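Local coordinates for protein aminotransferase, class I and II (PDB 5Z0Q) that belongs to the class I and II aminotransferase family and binds pyridoxal-5'-phosphate, at residues L140-R145 with W151-D156; L171-N176 with K185-Q190; A189-A194 with A222-D227. One frame throughout, in Å; residues are numbered along the deposited sequence.

Contact 1 of 3, residues L140-R145 with W151-D156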
ATOM      1  N   LEU A 140      -7.293 -21.912 -15.887  1.00 30.91           N
ATOM      2  CA  LEU A 140      -8.312 -22.429 -16.790  1.00 28.52           C
ATOM      3  C   LEU A 140      -9.326 -21.330 -17.076  1.00 29.08           C
ATOM      4  O   LEU A 140      -9.883 -20.738 -16.145  1.00 31.37           O
ATOM      5  CB  LEU A 140      -9.010 -23.652 -16.190  1.00 30.14           C
ATOM      6  CG  LEU A 140     -10.144 -24.258 -17.022  1.00 31.12           C
ATOM      7  CD1 LEU A 140      -9.620 -24.768 -18.353  1.00 34.72           C
ATOM      8  CD2 LEU A 140     -10.843 -25.370 -16.258  1.00 32.43           C
ATOM      9  N   SER A 141      -9.564 -21.064 -18.356  1.00 38.12           N
ATOM     10  CA  SER A 141     -10.430 -19.974 -18.787  1.00 29.14           C
ATOM     11  C   SER A 141     -11.667 -20.534 -19.475  1.00 32.69           C
ATOM     12  O   SER A 141     -11.559 -21.405 -20.344  1.00 35.69           O
ATOM     13  CB  SER A 141      -9.683 -19.030 -19.732  1.00 22.72           C
ATOM     14  OG  SER A 141      -8.467 -18.590 -19.154  1.00 36.73           O
ATOM     15  N   ALA A 142     -12.834 -20.029 -19.086  1.00 33.47           N
ATOM     16  CA  ALA A 142     -14.104 -20.383 -19.704  1.00 32.16           C
ATOM     17  C   ALA A 142     -14.619 -19.173 -20.471  1.00 28.82           C
ATOM     18  O   ALA A 142     -14.828 -18.106 -19.882  1.00 32.99           O
ATOM     19  CB  ALA A 142     -15.122 -20.836 -18.658  1.00 35.02           C
ATOM     20  N   ALA A 143     -14.823 -19.340 -21.773  1.00 26.71           N
ATOM     21  CA  ALA A 143     -15.184 -18.216 -22.623  1.00 32.02           C
ATOM     22  C   ALA A 143     -16.595 -17.729 -22.325  1.00 33.31           C
ATOM     23  O   ALA A 143     -17.526 -18.525 -22.167  1.00 38.14           O
ATOM     24  CB  ALA A 143     -15.067 -18.604 -24.096  1.00 33.01           C
ATOM     25  N   LEU A 144     -16.748 -16.410 -22.241  1.00 28.61           N
ATOM     26  CA  LEU A 144     -18.073 -15.816 -22.138  1.00 28.19           C
ATOM     27  C   LEU A 144     -18.776 -15.880 -23.486  1.00 29.84           C
ATOM     28  O   LEU A 144     -18.173 -15.622 -24.531  1.00 35.78           O
ATOM     29  CB  LEU A 144     -17.977 -14.365 -21.667  1.00 26.65           C
ATOM     30  CG  LEU A 144     -17.498 -14.128 -20.237  1.00 32.64           C
ATOM     31  CD1 LEU A 144     -17.511 -12.644 -19.912  1.00 23.89           C
ATOM     32  CD2 LEU A 144     -18.363 -14.898 -19.255  1.00 32.80           C
ATOM     33  N   ARG A 145     -20.058 -16.228 -23.460  1.00 26.96           N
ATOM     34  CA  ARG A 145     -20.855 -16.340 -24.672  1.00 25.20           C
ATOM     35  C   ARG A 145     -21.989 -15.326 -24.641  1.00 29.46           C
ATOM     36  O   ARG A 145     -22.557 -15.042 -23.582  1.00 27.50           O
ATOM     37  CB  ARG A 145     -21.412 -17.757 -24.842  1.00 29.39           C
ATOM     38  CG  ARG A 145     -20.333 -18.801 -25.071  1.00 36.51           C
ATOM     39  CD  ARG A 145     -19.345 -18.324 -26.125  1.00 41.60           C
ATOM     40  NE  ARG A 145     -18.196 -19.214 -26.256  1.00 46.22           N
ATOM     41  CZ  ARG A 145     -17.133 -18.951 -27.008  1.00 49.82           C
ATOM     42  NH1 ARG A 145     -17.070 -17.818 -27.696  1.00 41.83           N
ATOM     43  NH2 ARG A 145     -16.130 -19.816 -27.072  1.00 43.13           N
ATOM     44  N   TRP A 151     -23.591 -10.904 -22.019  1.00 30.41           N
ATOM     45  CA  TRP A 151     -22.439 -11.790 -21.883  1.00 27.69           C
ATOM     46  C   TRP A 151     -22.640 -12.654 -20.644  1.00 30.94           C
ATOM     47  O   TRP A 151     -22.536 -12.164 -19.514  1.00 35.57           O
ATOM     48  CB  TRP A 151     -21.145 -10.988 -21.798  1.00 26.87           C
ATOM     49  CG  TRP A 151     -20.749 -10.364 -23.096  1.00 24.46           C
ATOM     50  CD1 TRP A 151     -20.801  -9.042 -23.422  1.00 23.76           C
ATOM     51  CD2 TRP A 151     -20.248 -11.043 -24.255  1.00 29.35           C
ATOM     52  NE1 TRP A 151     -20.356  -8.853 -24.708  1.00 25.66           N
ATOM     53  CE2 TRP A 151     -20.012 -10.067 -25.242  1.00 29.69           C
ATOM     54  CE3 TRP A 151     -19.975 -12.383 -24.551  1.00 28.58           C
ATOM     55  CZ2 TRP A 151     -19.514 -10.385 -26.505  1.00 29.58           C
ATOM     56  CZ3 TRP A 151     -19.481 -12.698 -25.805  1.00 31.46           C
ATOM     57  CH2 TRP A 151     -19.256 -11.703 -26.766  1.00 31.58           C
ATOM     58  N   VAL A 152     -22.927 -13.934 -20.855  1.00 36.30           N
ATOM     59  CA  VAL A 152     -23.207 -14.859 -19.767  1.00 38.41           C
ATOM     60  C   VAL A 152     -22.050 -15.840 -19.628  1.00 34.41           C
ATOM     61  O   VAL A 152     -21.267 -16.066 -20.558  1.00 30.94           O
ATOM     62  CB  VAL A 152     -24.541 -15.607 -19.978  1.00 35.19           C
ATOM     63  CG1 VAL A 152     -25.694 -14.620 -20.063  1.00 32.85           C
ATOM     64  CG2 VAL A 152     -24.476 -16.465 -21.231  1.00 36.53           C
ATOM     65  N   LEU A 153     -21.946 -16.429 -18.441  1.00 35.43           N
ATOM     66  CA  LEU A 153     -20.913 -17.405 -18.122  1.00 25.31           C
ATOM     67  C   LEU A 153     -21.554 -18.768 -17.905  1.00 36.32           C
ATOM     68  O   LEU A 153     -22.511 -18.894 -17.133  1.00 42.62           O
ATOM     69  CB  LEU A 153     -20.128 -16.984 -16.878  1.00 28.29           C
ATOM     70  CG  LEU A 153     -19.058 -17.963 -16.391  1.00 28.19           C
ATOM     71  CD1 LEU A 153     -18.023 -18.217 -17.476  1.00 25.23           C
ATOM     72  CD2 LEU A 153     -18.397 -17.441 -15.127  1.00 27.50           C
ATOM     73  N   ASP A 154     -21.025 -19.784 -18.583  1.00 38.21           N
ATOM     74  CA  ASP A 154     -21.538 -21.151 -18.511  1.00 36.04           C
ATOM     75  C   ASP A 154     -20.392 -22.058 -18.069  1.00 41.56           C
ATOM     76  O   ASP A 154     -19.806 -22.781 -18.877  1.00 42.88           O
ATOM     77  CB  ASP A 154     -22.123 -21.582 -19.868  1.00 37.04           C
ATOM     78  CG  ASP A 154     -22.957 -22.844 -19.771  1.00 42.36           C
ATOM     79  OD1 ASP A 154     -23.164 -23.339 -18.643  1.00 46.37           O
ATOM     80  OD2 ASP A 154     -23.408 -23.339 -20.826  1.00 47.08           O
ATOM     81  N   LEU A 155     -20.075 -22.012 -16.772  1.00 40.48           N
ATOM     82  CA  LEU A 155     -19.000 -22.847 -16.242  1.00 33.81           C
ATOM     83  C   LEU A 155     -19.334 -24.330 -16.341  1.00 33.73           C
ATOM     84  O   LEU A 155     -18.424 -25.162 -16.432  1.00 34.33           O
ATOM     85  CB  LEU A 155     -18.710 -22.468 -14.789  1.00 31.15           C
ATOM     86  CG  LEU A 155     -18.025 -21.123 -14.536  1.00 35.29           C
ATOM     87  CD1 LEU A 155     -18.105 -20.750 -13.064  1.00 22.56           C
ATOM     88  CD2 LEU A 155     -16.575 -21.163 -15.003  1.00 20.15           C
ATOM     89  N   ASP A 156     -20.622 -24.677 -16.329  1.00 42.07           N
ATOM     90  CA  ASP A 156     -21.011 -26.082 -16.380  1.00 41.32           C
ATOM     91  C   ASP A 156     -20.693 -26.706 -17.733  1.00 36.57           C
ATOM     92  O   ASP A 156     -20.491 -27.922 -17.820  1.00 37.25           O
ATOM     93  CB  ASP A 156     -22.499 -26.222 -16.065  1.00 49.28           C
ATOM     94  CG  ASP A 156     -22.919 -25.398 -14.862  1.00 58.58           C
ATOM     95  OD1 ASP A 156     -22.991 -24.156 -14.992  1.00 51.40           O
ATOM     96  OD2 ASP A 156     -23.171 -25.987 -13.789  1.00 55.14           O
TER

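Contact 2 of 3, residues L171-N176 with K185-Q190. With PLP (pyridoxal-5'-phosphate), chain M.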
ATOM      1  N   LEU A 171     -14.293 -15.056  -9.640  1.00 28.96           N
ATOM      2  CA  LEU A 171     -15.489 -14.463 -10.215  1.00 24.19           C
ATOM      3  C   LEU A 171     -15.380 -12.944 -10.218  1.00 27.72           C
ATOM      4  O   LEU A 171     -14.539 -12.353  -9.535  1.00 29.93           O
ATOM      5  CB  LEU A 171     -16.743 -14.892  -9.447  1.00 24.97           C
ATOM      6  CG  LEU A 171     -17.080 -16.383  -9.456  1.00 27.04           C
ATOM      7  CD1 LEU A 171     -18.374 -16.635  -8.700  1.00 25.50           C
ATOM      8  CD2 LEU A 171     -17.172 -16.903 -10.882  1.00 25.36           C
ATOM      9  N   CYS A 172     -16.255 -12.314 -11.001  1.00 24.27           N
ATOM     10  CA  CYS A 172     -16.265 -10.860 -11.135  1.00 26.87           C
ATOM     11  C   CYS A 172     -17.704 -10.428 -11.379  1.00 23.77           C
ATOM     12  O   CYS A 172     -18.232 -10.627 -12.476  1.00 27.33           O
ATOM     13  CB  CYS A 172     -15.350 -10.410 -12.272  1.00 28.30           C
ATOM     14  SG  CYS A 172     -15.166  -8.621 -12.442  1.00 30.30           S
ATOM     15  N   ASN A 173     -18.337  -9.846 -10.358  1.00 22.48           N
ATOM     16  CA  ASN A 173     -19.737  -9.444 -10.443  1.00 22.12           C
ATOM     17  C   ASN A 173     -19.939  -8.086  -9.777  1.00 21.97           C
ATOM     18  O   ASN A 173     -19.811  -7.977  -8.551  1.00 24.15           O
ATOM     19  CB  ASN A 173     -20.635 -10.497  -9.792  1.00 23.27           C
ATOM     20  CG  ASN A 173     -22.104 -10.131  -9.855  1.00 20.75           C
ATOM     21  OD1 ASN A 173     -22.531  -9.364 -10.719  1.00 26.90           O
ATOM     22  ND2 ASN A 173     -22.888 -10.681  -8.936  1.00 21.28           N
ATOM     23  N   PRO A 174     -20.258  -7.024 -10.539  1.00 22.45           N
ATOM     24  CA  PRO A 174     -20.437  -6.983 -11.997  1.00 20.86           C
ATOM     25  C   PRO A 174     -19.142  -7.263 -12.757  1.00 23.12           C
ATOM     26  O   PRO A 174     -18.057  -7.027 -12.230  1.00 26.07           O
ATOM     27  CB  PRO A 174     -20.912  -5.550 -12.255  1.00 18.54           C
ATOM     28  CG  PRO A 174     -21.420  -5.064 -10.943  1.00 24.32           C
ATOM     29  CD  PRO A 174     -20.553  -5.720  -9.923  1.00 22.62           C
ATOM     30  N   HIS A 175     -19.264  -7.762 -13.982  1.00 22.66           N
ATOM     31  CA  HIS A 175     -18.124  -8.305 -14.704  1.00 22.60           C
ATOM     32  C   HIS A 175     -17.399  -7.218 -15.486  1.00 25.21           C
ATOM     33  O   HIS A 175     -18.008  -6.505 -16.288  1.00 27.23           O
ATOM     34  CB  HIS A 175     -18.570  -9.419 -15.651  1.00 29.26           C
ATOM     35  CG  HIS A 175     -17.435 -10.098 -16.348  1.00 26.93           C
ATOM     36  ND1 HIS A 175     -16.817  -9.564 -17.459  1.00 24.48           N
ATOM     37  CD2 HIS A 175     -16.800 -11.266 -16.088  1.00 25.15           C
ATOM     38  CE1 HIS A 175     -15.851 -10.374 -17.852  1.00 25.24           C
ATOM     39  NE2 HIS A 175     -15.821 -11.415 -17.039  1.00 31.42           N
ATOM     40  N   ASN A 176     -16.099  -7.102 -15.247  1.00 25.39           N
ATOM     41  CA  ASN A 176     -15.185  -6.297 -16.048  1.00 23.52           C
ATOM     42  C   ASN A 176     -14.536  -7.186 -17.102  1.00 29.44           C
ATOM     43  O   ASN A 176     -13.957  -8.220 -16.751  1.00 32.42           O
ATOM     44  CB  ASN A 176     -14.115  -5.668 -15.163  1.00 29.13           C
ATOM     45  CG  ASN A 176     -13.313  -4.595 -15.877  1.00 30.50           C
ATOM     46  OD1 ASN A 176     -13.845  -3.840 -16.689  1.00 37.45           O
ATOM     47  ND2 ASN A 176     -12.026  -4.519 -15.568  1.00 42.03           N
ATOM     48  N   LYS A 185     -30.283 -16.564 -10.427  1.00 35.58           N
ATOM     49  CA  LYS A 185     -30.203 -17.922 -10.957  1.00 32.54           C
ATOM     50  C   LYS A 185     -28.816 -18.226 -11.508  1.00 34.40           C
ATOM     51  O   LYS A 185     -28.351 -19.367 -11.420  1.00 34.56           O
ATOM     52  CB  LYS A 185     -31.261 -18.130 -12.042  1.00 37.70           C
ATOM     53  CG  LYS A 185     -32.697 -18.039 -11.543  1.00 47.89           C
ATOM     54  CD  LYS A 185     -33.133 -19.316 -10.841  1.00 49.87           C
ATOM     55  CE  LYS A 185     -33.267 -20.469 -11.825  1.00 58.14           C
ATOM     56  NZ  LYS A 185     -33.834 -21.687 -11.181  1.00 50.75           N
ATOM     57  N   GLU A 186     -28.143 -17.222 -12.072  1.00 30.66           N
ATOM     58  CA  GLU A 186     -26.809 -17.437 -12.618  1.00 30.81           C
ATOM     59  C   GLU A 186     -25.769 -17.564 -11.513  1.00 33.31           C
ATOM     60  O   GLU A 186     -24.817 -18.342 -11.639  1.00 33.71           O
ATOM     61  CB  GLU A 186     -26.443 -16.300 -13.572  1.00 33.73           C
ATOM     62  CG  GLU A 186     -27.569 -15.909 -14.518  1.00 36.00           C
ATOM     63  CD  GLU A 186     -27.144 -14.873 -15.538  1.00 34.49           C
ATOM     64  OE1 GLU A 186     -26.897 -15.252 -16.702  1.00 38.61           O
ATOM     65  OE2 GLU A 186     -27.052 -13.679 -15.176  1.00 28.30           O
ATOM     66  N   LEU A 187     -25.936 -16.812 -10.422  1.00 29.73           N
ATOM     67  CA  LEU A 187     -25.015 -16.935  -9.296  1.00 28.60           C
ATOM     68  C   LEU A 187     -25.172 -18.281  -8.600  1.00 27.91           C
ATOM     69  O   LEU A 187     -24.179 -18.896  -8.193  1.00 25.85           O
ATOM     70  CB  LEU A 187     -25.235 -15.791  -8.307  1.00 29.68           C
ATOM     71  CG  LEU A 187     -24.774 -14.406  -8.766  1.00 29.52           C
ATOM     72  CD1 LEU A 187     -25.167 -13.344  -7.754  1.00 20.40           C
ATOM     73  CD2 LEU A 187     -23.269 -14.396  -8.999  1.00 24.75           C
ATOM     74  N   GLU A 188     -26.412 -18.755  -8.453  1.00 30.46           N
ATOM     75  CA  GLU A 188     -26.630 -20.061  -7.842  1.00 28.68           C
ATOM     76  C   GLU A 188     -26.102 -21.184  -8.724  1.00 27.77           C
ATOM     77  O   GLU A 188     -25.770 -22.262  -8.218  1.00 29.47           O
ATOM     78  CB  GLU A 188     -28.115 -20.262  -7.543  1.00 29.41           C
ATOM     79  CG  GLU A 188     -28.657 -19.321  -6.476  1.00 36.40           C
ATOM     80  CD  GLU A 188     -30.111 -19.589  -6.137  1.00 53.77           C
ATOM     81  OE1 GLU A 188     -30.750 -20.397  -6.846  1.00 52.96           O
ATOM     82  OE2 GLU A 188     -30.613 -18.994  -5.160  1.00 51.54           O
ATOM     83  N   ALA A 189     -26.017 -20.954 -10.035  1.00 30.67           N
ATOM     84  CA  ALA A 189     -25.376 -21.929 -10.911  1.00 32.69           C
ATOM     85  C   ALA A 189     -23.868 -21.942 -10.702  1.00 32.35           C
ATOM     86  O   ALA A 189     -23.249 -23.012 -10.657  1.00 32.56           O
ATOM     87  CB  ALA A 189     -25.716 -21.631 -12.371  1.00 33.24           C
ATOM     88  N   GLN A 190     -23.259 -20.761 -10.574  1.00 27.82           N
ATOM     89  CA  GLN A 190     -21.833 -20.690 -10.277  1.00 31.10           C
ATOM     90  C   GLN A 190     -21.524 -21.258  -8.898  1.00 36.13           C
ATOM     91  O   GLN A 190     -20.438 -21.811  -8.685  1.00 37.30           O
ATOM     92  CB  GLN A 190     -21.349 -19.244 -10.381  1.00 23.89           C
ATOM     93  CG  GLN A 190     -21.584 -18.615 -11.744  1.00 27.07           C
ATOM     94  CD  GLN A 190     -21.351 -17.118 -11.746  1.00 36.65           C
ATOM     95  OE1 GLN A 190     -21.125 -16.513 -10.698  1.00 36.97           O
ATOM     96  NE2 GLN A 190     -21.406 -16.512 -12.926  1.00 35.52           N
TER
HETATM   97  N1  PLP M 401     -11.179  -4.881  -9.797  1.00 34.00           N
HETATM   98  C2  PLP M 401     -11.759  -4.623 -11.024  1.00 34.69           C
HETATM   99  C2A PLP M 401     -12.587  -5.676 -11.700  1.00 34.89           C
HETATM  100  C3  PLP M 401     -11.581  -3.386 -11.632  1.00 36.53           C
HETATM  101  O3  PLP M 401     -12.157  -3.130 -12.848  1.00 36.52           O
HETATM  102  C4  PLP M 401     -10.816  -2.408 -11.004  1.00 42.98           C
HETATM  103  C4A PLP M 401     -10.765  -1.019 -11.567  1.00 41.52           C
HETATM  104  C5  PLP M 401     -10.232  -2.676  -9.771  1.00 44.62           C
HETATM  105  C6  PLP M 401     -10.418  -3.915  -9.170  1.00 39.34           C
HETATM  106  C5A PLP M 401      -9.402  -1.606  -9.097  1.00 45.84           C
HETATM  107  O4P PLP M 401      -8.494  -2.172  -8.179  1.00 42.80           O
HETATM  108  P   PLP M 401      -7.323  -1.258  -7.559  1.00 47.94           P
HETATM  109  O1P PLP M 401      -6.608  -0.532  -8.675  1.00 46.57           O
HETATM  110  O2P PLP M 401      -6.337  -2.122  -6.807  1.00 41.25           O
HETATM  111  O3P PLP M 401      -7.947  -0.257  -6.615  1.00 44.89           O

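Contact 3 of 3, residues A189-A194 with A222-D227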
ATOM      1  N   ALA A 189     -26.017 -20.954 -10.035  1.00 30.67           N
ATOM      2  CA  ALA A 189     -25.376 -21.929 -10.911  1.00 32.69           C
ATOM      3  C   ALA A 189     -23.868 -21.942 -10.702  1.00 32.35           C
ATOM      4  O   ALA A 189     -23.249 -23.012 -10.657  1.00 32.56           O
ATOM      5  CB  ALA A 189     -25.716 -21.631 -12.371  1.00 33.24           C
ATOM      6  N   GLN A 190     -23.259 -20.761 -10.574  1.00 27.82           N
ATOM      7  CA  GLN A 190     -21.833 -20.690 -10.277  1.00 31.10           C
ATOM      8  C   GLN A 190     -21.524 -21.258  -8.898  1.00 36.13           C
ATOM      9  O   GLN A 190     -20.438 -21.811  -8.685  1.00 37.30           O
ATOM     10  CB  GLN A 190     -21.349 -19.244 -10.381  1.00 23.89           C
ATOM     11  CG  GLN A 190     -21.584 -18.615 -11.744  1.00 27.07           C
ATOM     12  CD  GLN A 190     -21.351 -17.118 -11.746  1.00 36.65           C
ATOM     13  OE1 GLN A 190     -21.125 -16.513 -10.698  1.00 36.97           O
ATOM     14  NE2 GLN A 190     -21.406 -16.512 -12.926  1.00 35.52           N
ATOM     15  N   LEU A 191     -22.460 -21.132  -7.953  1.00 34.67           N
ATOM     16  CA  LEU A 191     -22.262 -21.726  -6.636  1.00 31.61           C
ATOM     17  C   LEU A 191     -22.306 -23.247  -6.707  1.00 33.40           C
ATOM     18  O   LEU A 191     -21.483 -23.926  -6.081  1.00 32.32           O
ATOM     19  CB  LEU A 191     -23.315 -21.205  -5.660  1.00 27.46           C
ATOM     20  CG  LEU A 191     -23.310 -21.849  -4.273  1.00 26.72           C
ATOM     21  CD1 LEU A 191     -21.955 -21.675  -3.605  1.00 25.00           C
ATOM     22  CD2 LEU A 191     -24.420 -21.273  -3.404  1.00 36.12           C
ATOM     23  N   ARG A 192     -23.260 -23.801  -7.462  1.00 31.37           N
ATOM     24  CA  ARG A 192     -23.333 -25.250  -7.606  1.00 28.39           C
ATOM     25  C   ARG A 192     -22.110 -25.801  -8.325  1.00 32.03           C
ATOM     26  O   ARG A 192     -21.686 -26.930  -8.053  1.00 30.95           O
ATOM     27  CB  ARG A 192     -24.618 -25.645  -8.339  1.00 23.14           C
ATOM     28  CG  ARG A 192     -25.871 -25.501  -7.487  1.00 26.58           C
ATOM     29  CD  ARG A 192     -27.119 -26.014  -8.194  1.00 28.30           C
ATOM     30  NE  ARG A 192     -27.944 -24.929  -8.722  1.00 33.87           N
ATOM     31  CZ  ARG A 192     -28.099 -24.665 -10.017  1.00 38.91           C
ATOM     32  NH1 ARG A 192     -27.493 -25.416 -10.927  1.00 28.40           N
ATOM     33  NH2 ARG A 192     -28.869 -23.655 -10.400  1.00 37.46           N
ATOM     34  N   PHE A 193     -21.524 -25.020  -9.236  1.00 37.20           N
ATOM     35  CA  PHE A 193     -20.285 -25.440  -9.878  1.00 33.01           C
ATOM     36  C   PHE A 193     -19.136 -25.480  -8.879  1.00 33.29           C
ATOM     37  O   PHE A 193     -18.290 -26.382  -8.931  1.00 34.98           O
ATOM     38  CB  PHE A 193     -19.954 -24.506 -11.041  1.00 31.11           C
ATOM     39  CG  PHE A 193     -18.632 -24.794 -11.697  1.00 32.58           C
ATOM     40  CD1 PHE A 193     -18.510 -25.819 -12.620  1.00 34.03           C
ATOM     41  CD2 PHE A 193     -17.514 -24.031 -11.400  1.00 35.53           C
ATOM     42  CE1 PHE A 193     -17.297 -26.083 -13.229  1.00 29.75           C
ATOM     43  CE2 PHE A 193     -16.298 -24.291 -12.006  1.00 33.48           C
ATOM     44  CZ  PHE A 193     -16.191 -25.318 -12.921  1.00 31.25           C
ATOM     45  N   ALA A 194     -19.090 -24.513  -7.961  1.00 33.44           N
ATOM     46  CA  ALA A 194     -18.032 -24.498  -6.957  1.00 32.21           C
ATOM     47  C   ALA A 194     -18.178 -25.659  -5.982  1.00 33.28           C
ATOM     48  O   ALA A 194     -17.178 -26.246  -5.554  1.00 36.98           O
ATOM     49  CB  ALA A 194     -18.035 -23.164  -6.210  1.00 26.70           C
ATOM     50  N   ALA A 222     -21.449 -14.457  -1.431  1.00 33.06           N
ATOM     51  CA  ALA A 222     -21.499 -15.065  -0.108  1.00 31.27           C
ATOM     52  C   ALA A 222     -22.846 -14.894   0.583  1.00 29.57           C
ATOM     53  O   ALA A 222     -23.021 -15.419   1.688  1.00 34.40           O
ATOM     54  CB  ALA A 222     -20.387 -14.489   0.769  1.00 27.02           C
ATOM     55  N   SER A 223     -23.793 -14.182  -0.025  1.00 32.41           N
ATOM     56  CA  SER A 223     -25.119 -14.012   0.554  1.00 32.62           C
ATOM     57  C   SER A 223     -26.124 -15.042   0.055  1.00 30.18           C
ATOM     58  O   SER A 223     -27.257 -15.066   0.549  1.00 25.37           O
ATOM     59  CB  SER A 223     -25.647 -12.602   0.262  1.00 30.67           C
ATOM     60  OG  SER A 223     -25.764 -12.376  -1.133  1.00 25.73           O
ATOM     61  N   LEU A 224     -25.742 -15.884  -0.909  1.00 34.11           N
ATOM     62  CA  LEU A 224     -26.653 -16.910  -1.407  1.00 36.65           C
ATOM     63  C   LEU A 224     -27.005 -17.906  -0.310  1.00 29.53           C
ATOM     64  O   LEU A 224     -28.181 -18.210  -0.082  1.00 33.28           O
ATOM     65  CB  LEU A 224     -26.025 -17.629  -2.601  1.00 30.68           C
ATOM     66  CG  LEU A 224     -25.708 -16.766  -3.822  1.00 28.79           C
ATOM     67  CD1 LEU A 224     -24.956 -17.573  -4.868  1.00 27.17           C
ATOM     68  CD2 LEU A 224     -26.986 -16.185  -4.403  1.00 30.72           C
ATOM     69  N   SER A 225     -25.992 -18.425   0.379  1.00 32.01           N
ATOM     70  CA  SER A 225     -26.189 -19.355   1.479  1.00 29.51           C
ATOM     71  C   SER A 225     -25.006 -19.229   2.427  1.00 31.47           C
ATOM     72  O   SER A 225     -24.053 -18.488   2.170  1.00 37.50           O
ATOM     73  CB  SER A 225     -26.346 -20.791   0.970  1.00 27.83           C
ATOM     74  OG  SER A 225     -25.152 -21.247   0.357  1.00 32.14           O
ATOM     75  N   ASP A 226     -25.071 -19.963   3.537  1.00 29.86           N
ATOM     76  CA  ASP A 226     -23.954 -19.992   4.470  1.00 31.36           C
ATOM     77  C   ASP A 226     -22.798 -20.841   3.959  1.00 32.72           C
ATOM     78  O   ASP A 226     -21.660 -20.642   4.398  1.00 31.27           O
ATOM     79  CB  ASP A 226     -24.422 -20.505   5.833  1.00 37.13           C
ATOM     80  CG  ASP A 226     -25.445 -19.591   6.473  1.00 54.52           C
ATOM     81  OD1 ASP A 226     -25.257 -18.356   6.421  1.00 49.75           O
ATOM     82  OD2 ASP A 226     -26.443 -20.105   7.021  1.00 63.68           O
ATOM     83  N   ASP A 227     -23.065 -21.777   3.046  1.00 37.71           N
ATOM     84  CA  ASP A 227     -21.983 -22.540   2.435  1.00 33.65           C
ATOM     85  C   ASP A 227     -21.137 -21.657   1.526  1.00 32.75           C
ATOM     86  O   ASP A 227     -19.905 -21.767   1.516  1.00 28.94           O
ATOM     87  CB  ASP A 227     -22.548 -23.725   1.656  1.00 28.94           C
ATOM     88  CG  ASP A 227     -21.465 -24.579   1.027  1.00 40.65           C
ATOM     89  OD1 ASP A 227     -20.846 -25.385   1.754  1.00 39.70           O
ATOM     90  OD2 ASP A 227     -21.228 -24.442  -0.194  1.00 35.03           O
TER

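Contact 1 of 3, residues L140-R145 with W151-D156
The beta hairpin of strands 139-146 and 151-152 is joined through R145 and V152, an antiparallel hydrogen-bonded pair. R145 N gives its hydrogen to V152 O at 3.1 Å, and V152 N returns one to R145 O at 3.0 Å. The side chains of R145 and V152 leave the sheet on the same face. That suits both: the charged arginine is exposed, and the beta-branched valine suits a strand, its side chain also touching E186 of helix 184-197.

Leucine and alanine fill the other, more buried flank. L144 has CG anti to its carbonyl carbon (chi1 -68°), which lets its CD2 branch reach L153 CB at 3.6 Å, the two side chains crossing at a slant. Farther along, A142 is small enough to let two leucines close over it, its CB lying 4.1 Å from L153 CD1 and 3.9 Å from L155 CD2. L153 and L155 are covered in turn by helix 184-197, through Q190 and F193.

W151 lies at the turn end. Its six-membered ring comes up edge-on to L144 O, with CZ3 3.4 Å away and the oxygen near the ring plane, while CE3 meets L144 CB at 4.0 Å. A large aromatic suits this end because W329 also packs against it edge-to-face. Strand 151-152 is one of the two edge strands of this chain's large mixed sheet, and through it an antiparallel hairpin borders the run of parallel strands at the centre of the aminotransferase fold.

Contact 2 of 3, residues L171-N176 with K185-Q190
L171 and Q190 meet where strand 166-172 faces helix 184-197, the first strand and the helix of a beta-alpha-beta unit that continues into strand 200-204. Both side chains are buried. The CD1 branch of L171 approaches Q190 OE1 at 3.4 Å, while its other methyl, CD2, stays farther from the same oxygen. Q190 is extended beyond CG, which carries its amide from the helix to the strand; a long polar side chain can thus span the gap.

The second close point is N173 against L187, whose side chains cross at about a right angle. N173 ND2 lies 3.7 Å from L187 CD1, with CD2 equally near, so the amide nitrogen sits against the fork of the leucine. With CG anti to the backbone N (chi1 180°), the N173 amide is carried toward the helix. Asparagine suits the spot because OD1 can accept a hydrogen bond from Y182 N in the loop while the rest of the amide packs on L187.

Away from these two points the helix turns outward: K185 is exposed, and E186 and E188 are partly so, E186 forming a salt bridge with R150. On the other side C172, and N176 after it, belong to the pyridoxal-5'-phosphate pocket. After N173 the peptide to P174 is cis, and the chain turns back until N176 N donates to C172 SG at 3.3 Å, a nearly straight bond of 170°. N176 ND2 lies 3.1 Å from O3 of pyridoxal-5'-phosphate. Between 171-176 and 185-190 there is no hydrogen bond; they meet by van der Waals contact, while the N176-C172 bond helps shape the loop beside pyridoxal-5'-phosphate.

Contact 3 of 3, residues A189-A194 with A222-D227
L191 packs its side chain against L224 and S225, joining helix 184-197, the helix of the beta-alpha-beta crossover between strands 166-172 and 200-204, to the loop that leads into helix 226-229. The CB of L191 points toward that loop and lies 4.1 Å from L224 CD1. Next along the chain, CG stands anti to the backbone N (chi1 174°), sending the branches out from the helix. CD2 takes the main contact: it is 4.0 Å from L224 CD1 and 3.8 Å from S225 OG. The two leucine side chains run antiparallel, flank to flank, and L224 also touches L187 and E188 on the same helix. CD1 comes nearest the first turn of helix 226-229, where D227 OD2 is a loose neighbour at 4.5 Å; the charge of that carboxylate is matched by a salt bridge to R231. Leucine suits position 191 because its forked end can touch loop and helix start together, and it also lies on F221 and A228. Serine is apt at 225, the N-cap of helix 226-229: beside the L191 methyl its OG makes a weak hydrogen bond to A228 N.

In the fold
Helix 184-197 connects all three contacts: contacts 2 and 3 share its residues A189 and Q190, and L153 and L155 of contact 1 pack against it. Contact 2 is the deepest, all four of its touching residues being buried, and it alone includes residues of the pyridoxal-5'-phosphate pocket. Contacts 1 and 3 are only partly buried, their centres about 17 Å apart. The chemistry follows position. At the sheet edge, contact 1 uses backbone hydrogen bonds and buries the most surface; contact 2 sets amides against leucines; contact 3 is chiefly leucine on leucine. L153 CD2 comes 3.8 Å from Q190 NE2, tying the hairpin to the helix.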